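Local structure of cortical-lytic enzyme (Clostridium perfringens, 5JIP) at residues A[133-138]-A[170-175]. The protein is a muramidase of glycoside hydrolase family 25, involved in hydrolysing the cortex peptidoglycan during spore germination. Sequence-based numbering, arbitrary orientation.
Sequences RFRDRF and LSDMPL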
loop_
_atom_site.group_PDB
_atom_site.type_symbol
_atom_site.label_atom_id
_atom_site.label_comp_id
_atom_site.label_asym_id
_atom_site.label_seq_id
_atom_site.Cartn_x
_atom_site.Cartn_y
_atom_site.Cartn_z
ATOM N N ARG A 133 7.871 16.946 16.343
ATOM C CA ARG A 133 9.007 17.586 15.704
ATOM C C ARG A 133 10.160 16.610 15.552
ATOM O O ARG A 133 10.840 16.591 14.517
ATOM C CB ARG A 133 9.447 18.807 16.527
ATOM C CG ARG A 133 10.769 19.430 16.067
ATOM C CD ARG A 133 10.683 20.025 14.659
ATOM N NE ARG A 133 9.638 21.045 14.584
ATOM C CZ ARG A 133 9.828 22.344 14.808
ATOM N NH1 ARG A 133 8.804 23.190 14.714
ATOM N NH2 ARG A 133 11.034 22.810 15.122
ATOM N N PHE A 134 10.407 15.820 16.593
ATOM C CA PHE A 134 11.425 14.772 16.522
ATOM C C PHE A 134 11.111 13.820 15.373
ATOM O O PHE A 134 11.961 13.550 14.518
ATOM C CB PHE A 134 11.486 14.029 17.853
ATOM C CG PHE A 134 12.632 13.029 17.955
ATOM C CD1 PHE A 134 12.604 11.825 17.258
ATOM C CD2 PHE A 134 13.725 13.299 18.755
ATOM C CE1 PHE A 134 13.666 10.905 17.352
ATOM C CE2 PHE A 134 14.791 12.370 18.868
ATOM C CZ PHE A 134 14.752 11.183 18.160
ATOM N N ARG A 135 9.861 13.374 15.294
ATOM C CA ARG A 135 9.439 12.509 14.192
ATOM C C ARG A 135 9.679 13.158 12.824
ATOM O O ARG A 135 10.187 12.510 11.893
ATOM C CB ARG A 135 7.969 12.143 14.383
ATOM C CG ARG A 135 7.362 11.297 13.274
ATOM C CD ARG A 135 6.546 12.127 12.328
ATOM N NE ARG A 135 5.332 12.617 12.991
ATOM C CZ ARG A 135 4.148 12.011 12.994
ATOM N NH1 ARG A 135 3.968 10.888 12.327
ATOM N NH2 ARG A 135 3.121 12.554 13.650
ATOM N N ASP A 136 9.300 14.431 12.665
ATOM C CA ASP A 136 9.472 15.087 11.368
ATOM C C ASP A 136 10.941 15.149 10.964
ATOM O O ASP A 136 11.300 14.873 9.811
ATOM C CB ASP A 136 8.871 16.506 11.394
ATOM C CG ASP A 136 7.353 16.514 11.389
ATOM O OD1 ASP A 136 6.732 15.469 11.094
ATOM O OD2 ASP A 136 6.773 17.581 11.674
ATOM N N ARG A 137 11.806 15.554 11.883
ATOM C CA ARG A 137 13.230 15.599 11.585
ATOM C C ARG A 137 13.763 14.214 11.269
ATOM O O ARG A 137 14.489 14.021 10.284
ATOM C CB ARG A 137 13.992 16.198 12.763
ATOM C CG ARG A 137 15.495 16.343 12.547
ATOM C CD ARG A 137 15.779 17.325 11.440
ATOM N NE ARG A 137 17.168 17.756 11.482
ATOM C CZ ARG A 137 17.624 18.862 10.908
ATOM N NH1 ARG A 137 16.794 19.656 10.226
ATOM N NH2 ARG A 137 18.914 19.159 11.016
ATOM N N PHE A 138 13.431 13.236 12.115
ATOM C CA PHE A 138 13.994 11.898 11.949
ATOM C C PHE A 138 13.636 11.306 10.589
ATOM O O PHE A 138 14.510 10.827 9.851
ATOM C CB PHE A 138 13.515 10.966 13.049
ATOM C CG PHE A 138 14.207 9.645 12.997
ATOM C CD1 PHE A 138 15.417 9.474 13.633
ATOM C CD2 PHE A 138 13.703 8.606 12.208
ATOM C CE1 PHE A 138 16.091 8.276 13.546
ATOM C CE2 PHE A 138 14.380 7.396 12.117
ATOM C CZ PHE A 138 15.557 7.227 12.779
ATOM N N LEU A 170 -0.106 12.012 16.873
ATOM C CA LEU A 170 0.882 10.934 16.793
ATOM C C LEU A 170 0.281 9.585 16.403
ATOM O O LEU A 170 1.023 8.589 16.352
ATOM C CB LEU A 170 1.601 10.798 18.125
ATOM C CG LEU A 170 2.177 12.088 18.685
ATOM C CD1 LEU A 170 2.762 11.826 20.054
ATOM C CD2 LEU A 170 3.174 12.753 17.729
ATOM N N SER A 171 -1.025 9.524 16.121
ATOM C CA SER A 171 -1.710 8.241 15.952
ATOM C C SER A 171 -1.322 7.540 14.660
ATOM O O SER A 171 -1.728 6.385 14.447
ATOM C CB SER A 171 -3.236 8.448 16.006
ATOM O OG SER A 171 -3.725 9.244 14.925
ATOM N N ASP A 172 -0.583 8.208 13.787
ATOM C CA ASP A 172 -0.080 7.562 12.593
ATOM C C ASP A 172 1.312 6.983 12.825
ATOM O O ASP A 172 1.808 6.255 11.974
ATOM C CB ASP A 172 -0.065 8.534 11.398
ATOM C CG ASP A 172 0.948 9.651 11.541
ATOM O OD1 ASP A 172 1.096 10.204 12.659
ATOM O OD2 ASP A 172 1.578 9.976 10.505
ATOM N N MET A 173 1.919 7.225 13.981
ATOM C CA MET A 173 3.177 6.555 14.292
ATOM C C MET A 173 2.931 5.089 14.636
ATOM O O MET A 173 1.936 4.759 15.269
ATOM C CB MET A 173 3.882 7.245 15.467
ATOM C CG MET A 173 4.193 8.692 15.200
ATOM S SD MET A 173 5.153 9.399 16.550
ATOM C CE MET A 173 6.752 8.579 16.309
ATOM N N PRO A 174 3.829 4.180 14.265
ATOM C CA PRO A 174 3.767 2.849 14.879
ATOM C C PRO A 174 3.907 3.004 16.378
ATOM O O PRO A 174 4.715 3.807 16.850
ATOM C CB PRO A 174 4.952 2.092 14.260
ATOM C CG PRO A 174 5.275 2.838 13.019
ATOM C CD PRO A 174 4.940 4.304 13.320
ATOM N N LEU A 175 3.108 2.226 17.116
ATOM C CA LEU A 175 3.074 2.276 18.574
ATOM C C LEU A 175 3.661 1.016 19.199
ATOM O O LEU A 175 3.196 -0.106 18.948
ATOM C CB LEU A 175 1.647 2.470 19.090
ATOM C CG LEU A 175 1.477 2.458 20.602
ATOM C CD1 LEU A 175 2.177 3.635 21.220
ATOM C CD2 LEU A 175 0.016 2.446 20.937
#
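A single carboxylate oxygen, OD1 of D172, takes both terminal nitrogens of R135, so the salt bridge is forked instead of being the usual two-against-two pair. NH1 of R135 lies 3.0 Å from D172 OD1 and the bond is fairly straight; NH2 of R135 reaches the same OD1 at 3.3 Å, more bent, with an N-H...O angle of 141°. The oxygen sits almost exactly in the guanidinium plane, at its edge, whereas the two flat groups are turned 44° apart. R135 points its CG away from its own backbone N (chi1 177°), and bends at the next two torsions bring the guanidinium across to the loop.

M173 packs against one face of the guanidinium: its CG is 3.6 Å from R135 NH1, and its methyl CE approaches R135 CG at 4.1 Å. L170 brushes R135 NH2 with CD2. The loop is held by a type I turn, closed by the 2.9 Å bond from M173 N to L170 O. The strongest polar partner of R135 is D132, one helical turn back, whose OD1 takes NH2 in a salt bridge; D136 OD1 is only a long charge contact to R135 NE, 3.7 Å away and out of the guanidinium plane. The charge of R135 is thus probably shared between helix and loop.

In the TIM-barrel-type domain of family 25, the contact ties helix 124-142 to the loop entering strand 175-178, with L170 packing on V128 and I131 of the same helix and M173 on L148 of strand 147-151.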